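Local coordinates for molinate hydrolase (Gulosibacter molinativorax, PDB 4UB9), which hydrolyses the thiocarbamate herbicide molinate as a zinc-binding member of the amidohydrolase family, at the interface of chains A and B. Coordinates in Å, arbitrary orientation; residue numbers count along the deposited sequence, not the author numbering. Chains: chain A/B, Molinate hydrolase.

Contact 1: the interface of chains A and B. Residues chain A 194-195; chain B 109, 112, 189-192, 195.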
ATOM      1  N   THR A 194      -1.600   0.216  -9.445  1.00 29.12           N
ATOM      2  CA  THR A 194      -1.127   1.446  -8.836  1.00 25.33           C
ATOM      3  C   THR A 194       0.117   2.052  -9.518  1.00 26.09           C
ATOM      4  O   THR A 194       0.441   3.190  -9.289  1.00 25.83           O
ATOM      5  CB  THR A 194      -0.812   1.263  -7.333  1.00 28.18           C
ATOM      6  OG1 THR A 194       0.267   0.336  -7.147  1.00 25.84           O
ATOM      7  CG2 THR A 194      -2.062   0.773  -6.569  1.00 26.89           C
ATOM      8  N   VAL A 195       0.847   1.264 -10.296  1.00 26.67           N
ATOM      9  CA  VAL A 195       2.101   1.738 -10.864  1.00 25.66           C
ATOM     10  C   VAL A 195       2.252   1.526 -12.345  1.00 28.31           C
ATOM     11  O   VAL A 195       3.341   1.658 -12.882  1.00 30.57           O
ATOM     12  CB  VAL A 195       3.323   1.090 -10.175  1.00 27.18           C
ATOM     13  CG1 VAL A 195       3.328   1.376  -8.691  1.00 29.85           C
ATOM     14  CG2 VAL A 195       3.334  -0.414 -10.363  1.00 28.62           C
TER
ATOM     15  N   ARG B 109       3.443   6.516 -12.637  1.00 33.99           N
ATOM     16  CA  ARG B 109       3.185   5.257 -13.308  1.00 34.45           C
ATOM     17  C   ARG B 109       3.942   5.133 -14.572  1.00 30.48           C
ATOM     18  O   ARG B 109       4.244   6.121 -15.216  1.00 32.83           O
ATOM     19  CB  ARG B 109       1.730   5.130 -13.727  1.00 38.35           C
ATOM     20  CG  ARG B 109       0.766   5.395 -12.638  1.00 41.57           C
ATOM     21  CD  ARG B 109      -0.661   5.505 -13.122  1.00 45.12           C
ATOM     22  NE  ARG B 109      -1.399   5.502 -11.880  1.00 53.81           N
ATOM     23  CZ  ARG B 109      -2.515   4.833 -11.633  1.00 63.83           C
ATOM     24  NH1 ARG B 109      -3.111   4.140 -12.593  1.00 77.14           N
ATOM     25  NH2 ARG B 109      -3.055   4.884 -10.425  1.00 55.22           N
ATOM     26  N   ILE B 112       7.984   0.668 -15.058  1.00 27.06           N
ATOM     27  CA  ILE B 112       8.266  -0.748 -15.279  1.00 26.76           C
ATOM     28  C   ILE B 112       8.023  -1.108 -16.713  1.00 28.11           C
ATOM     29  O   ILE B 112       8.895  -1.653 -17.375  1.00 32.20           O
ATOM     30  CB  ILE B 112       7.413  -1.657 -14.394  1.00 28.57           C
ATOM     31  CG1 ILE B 112       7.723  -1.420 -12.913  1.00 30.38           C
ATOM     32  CG2 ILE B 112       7.671  -3.117 -14.721  1.00 28.13           C
ATOM     33  CD1 ILE B 112       6.694  -2.033 -11.988  1.00 34.40           C
ATOM     34  N   SER B 189       1.479   5.594  -2.502  1.00 32.82           N
ATOM     35  CA  SER B 189       0.693   4.481  -3.046  1.00 36.56           C
ATOM     36  C   SER B 189       1.319   3.845  -4.277  1.00 37.00           C
ATOM     37  O   SER B 189       0.763   2.939  -4.869  1.00 32.29           O
ATOM     38  CB  SER B 189      -0.703   4.977  -3.377  1.00 35.39           C
ATOM     39  OG  SER B 189      -0.602   5.794  -4.501  1.00 38.42           O
ATOM     40  N   MET B 190       2.474   4.343  -4.681  1.00 37.46           N
ATOM     41  CA  MET B 190       3.158   3.828  -5.876  1.00 36.71           C
ATOM     42  C   MET B 190       4.549   3.350  -5.538  1.00 34.77           C
ATOM     43  O   MET B 190       5.478   4.160  -5.395  1.00 30.17           O
ATOM     44  CB  MET B 190       3.322   4.884  -6.954  1.00 36.92           C
ATOM     45  CG  MET B 190       2.016   5.392  -7.512  1.00 41.47           C
ATOM     46  SD  MET B 190       2.354   6.503  -8.908  1.00 48.33           S
ATOM     47  CE  MET B 190       0.704   7.188  -9.004  1.00 43.38           C
ATOM     48  N   GLN B 191       4.681   2.041  -5.423  1.00 27.85           N
ATOM     49  CA  GLN B 191       5.933   1.453  -5.046  1.00 27.79           C
ATOM     50  C   GLN B 191       6.255   0.311  -5.990  1.00 25.57           C
ATOM     51  O   GLN B 191       5.915  -0.846  -5.743  1.00 28.54           O
ATOM     52  CB  GLN B 191       5.836   0.970  -3.606  1.00 31.11           C
ATOM     53  CG  GLN B 191       5.582   2.068  -2.588  1.00 28.59           C
ATOM     54  CD  GLN B 191       5.310   1.535  -1.177  1.00 30.93           C
ATOM     55  OE1 GLN B 191       4.640   2.191  -0.356  1.00 27.94           O
ATOM     56  NE2 GLN B 191       5.859   0.387  -0.874  1.00 28.43           N
ATOM     57  N   ALA B 192       6.879   0.657  -7.095  1.00 24.48           N
ATOM     58  CA  ALA B 192       7.146  -0.277  -8.152  1.00 24.95           C
ATOM     59  C   ALA B 192       7.798  -1.590  -7.685  1.00 29.42           C
ATOM     60  O   ALA B 192       7.472  -2.663  -8.207  1.00 33.85           O
ATOM     61  CB  ALA B 192       8.002   0.358  -9.213  1.00 24.87           C
ATOM     62  N   VAL B 195       5.954  -4.940  -6.941  1.00 31.58           N
ATOM     63  CA  VAL B 195       5.325  -5.769  -7.969  1.00 29.95           C
ATOM     64  C   VAL B 195       6.199  -6.130  -9.140  1.00 30.68           C
ATOM     65  O   VAL B 195       5.718  -6.595 -10.167  1.00 30.40           O
ATOM     66  CB  VAL B 195       4.067  -5.086  -8.530  1.00 27.73           C
ATOM     67  CG1 VAL B 195       3.077  -4.807  -7.440  1.00 29.75           C
ATOM     68  CG2 VAL B 195       4.391  -3.773  -9.220  1.00 30.73           C
TER
HETATM   69  O   HOH W   1       6.023   1.422 -12.873  1.00 30.46           O
HETATM   70  O   HOH W   2       2.321   0.414  -5.329  1.00 35.50           O
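Two residues at the end of the 3-10 helix 192-195 of chain A press into a groove of chain B formed by the loop 189-191, its own 3-10 helix 192-195, B:Arg109 and the start of helix 111-118. A:Val195 fills the tight side, and its two methyls divide the work. A:Val195 CG1, anti to the carbonyl carbon (chi1 -59°), lies on the backbone of the loop, 3.7 Å from B:Met190 CA. A:Val195 CG2, in the crowded position between backbone N and carbonyl carbon, meets the matching methyl CG2 of B:Val195 tip to tip at 3.7 Å and is crossed obliquely by B:Ile112 CD1 at 4.1 Å. Behind this cluster the extended chain of B:Met190 runs past the carbonyl of A:Thr194.

The polar margins are looser and are bridged by two waters. Water 2 lies 2.7 Å from the hydroxyl OG1 of A:Thr194 and also joins B:Ser189 O and the backbone N of B:Gln191, so one water ties the threonine to two loop peptides. Water 1 bridges A:Val195 O to B:Ile112 N, which donates to it at 3.0 Å near the start of its helix. On the flank, B:Arg109 extends from CG to NE alongside the backbone of A:Thr194 and A:Val195; its guanidinium holds one face toward A:Thr194 C, offset to the rim, while B:Met190 CE sits at its edge. An alanine in place of B:Arg109 would probably loosen this flank, losing the aliphatic and guanidinium cover over A:Thr194 O and the support beside B:Met190. Direct apolar packing and bridging waters thus join the two subunits in the crystal, which may be part of a biological dimer contact.

Contact 2: the interface of chains A and B. Residues chain A 119-123, 149-150, 153, 207; chain B 490-494.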
ATOM      1  N   GLU A 119       4.976  -8.012 -25.520  1.00 35.77           N
ATOM      2  CA  GLU A 119       3.831  -7.560 -26.319  1.00 37.77           C
ATOM      3  C   GLU A 119       4.248  -7.529 -27.785  1.00 40.30           C
ATOM      4  O   GLU A 119       5.293  -7.025 -28.094  1.00 38.28           O
ATOM      5  CB  GLU A 119       3.303  -6.172 -25.922  1.00 37.34           C
ATOM      6  CG  GLU A 119       1.937  -5.883 -26.563  1.00 39.05           C
ATOM      7  CD  GLU A 119       1.145  -4.740 -25.947  1.00 34.47           C
ATOM      8  OE1 GLU A 119       1.756  -3.825 -25.360  1.00 32.54           O
ATOM      9  OE2 GLU A 119      -0.107  -4.749 -26.053  1.00 34.99           O
ATOM     10  N   GLY A 120       3.419  -8.090 -28.661  1.00 38.75           N
ATOM     11  CA  GLY A 120       3.764  -8.247 -30.069  1.00 38.89           C
ATOM     12  C   GLY A 120       4.161  -9.687 -30.402  1.00 42.00           C
ATOM     13  O   GLY A 120       4.115 -10.078 -31.565  1.00 37.91           O
ATOM     14  N   ASN A 121       4.572 -10.447 -29.389  1.00 37.18           N
ATOM     15  CA  ASN A 121       5.090 -11.792 -29.584  1.00 37.74           C
ATOM     16  C   ASN A 121       4.506 -12.863 -28.702  1.00 37.61           C
ATOM     17  O   ASN A 121       5.138 -13.894 -28.445  1.00 38.22           O
ATOM     18  CB  ASN A 121       6.599 -11.799 -29.342  1.00 40.44           C
ATOM     19  CG  ASN A 121       7.376 -11.153 -30.450  1.00 44.30           C
ATOM     20  OD1 ASN A 121       8.069 -10.168 -30.217  1.00 39.73           O
ATOM     21  ND2 ASN A 121       7.187 -11.622 -31.662  1.00 43.84           N
ATOM     22  N   TYR A 122       3.317 -12.626 -28.185  1.00 35.66           N
ATOM     23  CA  TYR A 122       2.779 -13.546 -27.194  1.00 32.83           C
ATOM     24  C   TYR A 122       2.679 -14.959 -27.764  1.00 32.68           C
ATOM     25  O   TYR A 122       3.005 -15.919 -27.066  1.00 33.55           O
ATOM     26  CB  TYR A 122       1.433 -13.060 -26.661  1.00 32.21           C
ATOM     27  CG  TYR A 122       1.509 -11.752 -25.916  1.00 29.04           C
ATOM     28  CD1 TYR A 122       2.412 -11.559 -24.877  1.00 31.22           C
ATOM     29  CD2 TYR A 122       0.650 -10.721 -26.225  1.00 30.47           C
ATOM     30  CE1 TYR A 122       2.469 -10.364 -24.183  1.00 31.46           C
ATOM     31  CE2 TYR A 122       0.678  -9.535 -25.541  1.00 30.87           C
ATOM     32  CZ  TYR A 122       1.583  -9.340 -24.523  1.00 32.13           C
ATOM     33  OH  TYR A 122       1.605  -8.134 -23.865  1.00 27.33           O
ATOM     34  N   TYR A 123       2.314 -15.086 -29.043  1.00 31.89           N
ATOM     35  CA  TYR A 123       2.193 -16.419 -29.637  1.00 33.25           C
ATOM     36  C   TYR A 123       3.540 -17.144 -29.629  1.00 34.75           C
ATOM     37  O   TYR A 123       3.587 -18.367 -29.471  1.00 33.97           O
ATOM     38  CB  TYR A 123       1.596 -16.416 -31.049  1.00 36.83           C
ATOM     39  CG  TYR A 123       2.458 -15.861 -32.174  1.00 36.16           C
ATOM     40  CD1 TYR A 123       2.549 -14.496 -32.379  1.00 44.60           C
ATOM     41  CD2 TYR A 123       3.182 -16.695 -33.000  1.00 38.56           C
ATOM     42  CE1 TYR A 123       3.361 -13.971 -33.371  1.00 45.38           C
ATOM     43  CE2 TYR A 123       3.959 -16.189 -34.034  1.00 43.78           C
ATOM     44  CZ  TYR A 123       4.043 -14.819 -34.216  1.00 46.52           C
ATOM     45  OH  TYR A 123       4.783 -14.278 -35.248  1.00 54.37           O
ATOM     46  N   GLU A 149      -6.527 -15.211 -28.113  1.00 34.93           N
ATOM     47  CA  GLU A 149      -5.948 -14.918 -29.417  1.00 36.78           C
ATOM     48  C   GLU A 149      -4.569 -15.600 -29.630  1.00 34.65           C
ATOM     49  O   GLU A 149      -4.410 -16.354 -30.581  1.00 32.22           O
ATOM     50  CB  GLU A 149      -5.916 -13.396 -29.677  1.00 46.51           C
ATOM     51  CG  GLU A 149      -5.274 -12.966 -31.004  1.00 59.44           C
ATOM     52  CD  GLU A 149      -5.058 -11.445 -31.110  1.00 62.53           C
ATOM     53  OE1 GLU A 149      -6.063 -10.714 -31.169  1.00 78.03           O
ATOM     54  OE2 GLU A 149      -3.902 -10.972 -31.144  1.00 59.98           O
ATOM     55  N   PRO A 150      -3.587 -15.345 -28.766  1.00 34.90           N
ATOM     56  CA  PRO A 150      -2.264 -15.911 -29.053  1.00 35.48           C
ATOM     57  C   PRO A 150      -2.181 -17.404 -28.840  1.00 36.05           C
ATOM     58  O   PRO A 150      -1.415 -18.054 -29.519  1.00 36.25           O
ATOM     59  CB  PRO A 150      -1.346 -15.202 -28.066  1.00 38.58           C
ATOM     60  CG  PRO A 150      -2.229 -14.635 -27.023  1.00 40.15           C
ATOM     61  CD  PRO A 150      -3.541 -14.364 -27.673  1.00 36.71           C
ATOM     62  N   ILE A 153      -3.525 -18.872 -32.143  1.00 35.03           N
ATOM     63  CA  ILE A 153      -2.444 -18.748 -33.143  1.00 36.13           C
ATOM     64  C   ILE A 153      -1.379 -19.848 -32.978  1.00 38.26           C
ATOM     65  O   ILE A 153      -0.950 -20.478 -33.940  1.00 34.77           O
ATOM     66  CB  ILE A 153      -1.759 -17.388 -33.070  1.00 38.73           C
ATOM     67  CG1 ILE A 153      -2.733 -16.327 -33.590  1.00 39.85           C
ATOM     68  CG2 ILE A 153      -0.486 -17.370 -33.909  1.00 37.53           C
ATOM     69  CD1 ILE A 153      -2.318 -14.889 -33.355  1.00 38.16           C
ATOM     70  N   MET A 207      -7.475  -8.909 -23.297  1.00 31.38           N
ATOM     71  CA  MET A 207      -7.023 -10.079 -24.082  1.00 32.58           C
ATOM     72  C   MET A 207      -7.077 -11.413 -23.298  1.00 31.78           C
ATOM     73  O   MET A 207      -7.170 -12.485 -23.898  1.00 34.23           O
ATOM     74  CB  MET A 207      -5.666  -9.852 -24.751  1.00 36.65           C
ATOM     75  CG  MET A 207      -4.443 -10.004 -23.885  1.00 42.59           C
ATOM     76  SD  MET A 207      -2.940 -10.161 -24.895  1.00 46.91           S
ATOM     77  CE  MET A 207      -1.865 -10.588 -23.507  1.00 46.52           C
TER
ATOM     78  N   ARG B 490      -0.355  -0.601 -30.411  1.00 43.70           N
ATOM     79  CA  ARG B 490       0.507  -1.715 -30.180  1.00 38.42           C
ATOM     80  C   ARG B 490      -0.244  -2.995 -30.396  1.00 41.37           C
ATOM     81  O   ARG B 490      -1.155  -3.351 -29.659  1.00 46.35           O
ATOM     82  CB  ARG B 490       1.068  -1.630 -28.773  1.00 37.67           C
ATOM     83  CG  ARG B 490       2.244  -0.661 -28.675  1.00 36.46           C
ATOM     84  CD  ARG B 490       2.526  -0.219 -27.238  1.00 36.87           C
ATOM     85  NE  ARG B 490       3.625   0.736 -27.170  1.00 35.33           N
ATOM     86  CZ  ARG B 490       3.958   1.442 -26.086  1.00 37.51           C
ATOM     87  NH1 ARG B 490       3.291   1.304 -24.943  1.00 38.41           N
ATOM     88  NH2 ARG B 490       4.949   2.314 -26.154  1.00 34.17           N
ATOM     89  N   THR B 491       0.158  -3.728 -31.418  1.00 50.61           N
ATOM     90  CA  THR B 491      -0.522  -4.975 -31.748  1.00 49.90           C
ATOM     91  C   THR B 491       0.093  -6.135 -30.906  1.00 48.07           C
ATOM     92  O   THR B 491       1.304  -6.231 -30.695  1.00 44.21           O
ATOM     93  CB  THR B 491      -0.547  -5.306 -33.273  1.00 52.13           C
ATOM     94  OG1 THR B 491       0.509  -6.216 -33.584  1.00 65.45           O
ATOM     95  CG2 THR B 491      -0.472  -4.063 -34.168  1.00 52.17           C
ATOM     96  N   ALA B 492      -0.789  -7.006 -30.422  1.00 45.58           N
ATOM     97  CA  ALA B 492      -0.449  -8.082 -29.472  1.00 39.48           C
ATOM     98  C   ALA B 492       0.401  -9.213 -30.081  1.00 43.09           C
ATOM     99  O   ALA B 492       1.287  -9.789 -29.422  1.00 37.95           O
ATOM    100  CB  ALA B 492      -1.726  -8.665 -28.899  1.00 37.96           C
ATOM    101  N   ASN B 493       0.076  -9.554 -31.324  1.00 41.07           N
ATOM    102  CA  ASN B 493       0.707 -10.672 -32.004  1.00 43.11           C
ATOM    103  C   ASN B 493       1.055 -10.304 -33.433  1.00 48.28           C
ATOM    104  O   ASN B 493       0.238 -10.447 -34.342  1.00 42.99           O
ATOM    105  CB  ASN B 493      -0.187 -11.914 -31.984  1.00 43.93           C
ATOM    106  CG  ASN B 493      -0.415 -12.436 -30.588  1.00 45.26           C
ATOM    107  OD1 ASN B 493       0.473 -13.059 -29.994  1.00 45.06           O
ATOM    108  ND2 ASN B 493      -1.582 -12.120 -30.024  1.00 43.58           N
ATOM    109  N   VAL B 494       2.276  -9.833 -33.621  1.00 51.96           N
ATOM    110  CA  VAL B 494       2.765  -9.472 -34.950  1.00 56.78           C
ATOM    111  C   VAL B 494       3.208 -10.743 -35.694  1.00 56.32           C
ATOM    112  O   VAL B 494       4.151 -11.430 -35.286  1.00 57.49           O
ATOM    113  CB  VAL B 494       3.929  -8.466 -34.846  1.00 55.04           C
ATOM    114  CG1 VAL B 494       4.488  -8.146 -36.229  1.00 54.02           C
ATOM    115  CG2 VAL B 494       3.450  -7.197 -34.155  1.00 51.21           C
TER
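The C-terminal tail of chain B, residues 490-494, docks against the loop 119-121 of chain A and the start of helix 122-135. Backbone pairing aligns it: A:Gly120 N donates to B:Ala492 O at 2.8 Å, from above the carbonyl plane and rather bent, whereas B:Val494 N returns a straighter bond to A:Gly120 O at 2.8 Å. Both bonds close on the N and O of A:Gly120, and their tail partners, B:Ala492 O and B:Val494 N, flank B:Asn493, which fixes where its side chain enters chain A.

B:Asn493 is the plug. B:Asn493 CB lies beside the ring of A:Tyr123, 3.8 Å from its CD1, and against the methyl tip CD1 of A:Ile153. With CG anti to the carbonyl carbon (chi1 -64°), the amide carbon CG of B:Asn493 passes over A:Pro150 CB at 3.9 Å. At the tip the amide divides: B:Asn493 OD1 accepts the backbone N-H of A:Tyr123 at 2.9 Å, nearly along the C=O axis, while B:Asn493 ND2 donates to the carboxylate oxygen OE2 of A:Glu149 at 2.8 Å. That oxygen uses its anti lone pair and lies in the amide plane, although the carboxylate itself is turned 65° from it. A:Glu149 reaches there on an extended chain, CG anti to its backbone N. With donor and acceptor both engaged, the amide flip is fixed; the helix end would probably polarise OD1.

A:Tyr123, its CG in the crowded position (chi1 71°), presents its ring edge to the tail, and its phenol OH donates in plane to a lone pair of B:Val494 O at 2.9 Å. Next to the tail, A:Met207 CE sits over one face of the A:Tyr122 ring, offset toward its rim. The pocket therefore lies between the N-terminal parts of helices 122-135 and 148-159, with helix 198-209 behind, and holds the tail of the neighbouring subunit.

The C-alpha centres of contact 1 and contact 2 lie about 25 Å apart in one two-fold symmetric interface, and no residue belongs to both. Nearby elements connect them: in each subunit helix 111-118, which lines contact 1 or its twin, leads into the 119-121 loop that binds the partner's tail, and helix 198-209, behind the tail pocket, follows the 3-10 helix 192-195. Contact 1 joins the subunit bodies near the axis, where the two copies of Val195 meet, whereas contact 2 is an arm exchange, each tail reaching onto the partner. Counted with its twin, contact 2 probably reinforces the pairing of subunits within the deposited tetramer.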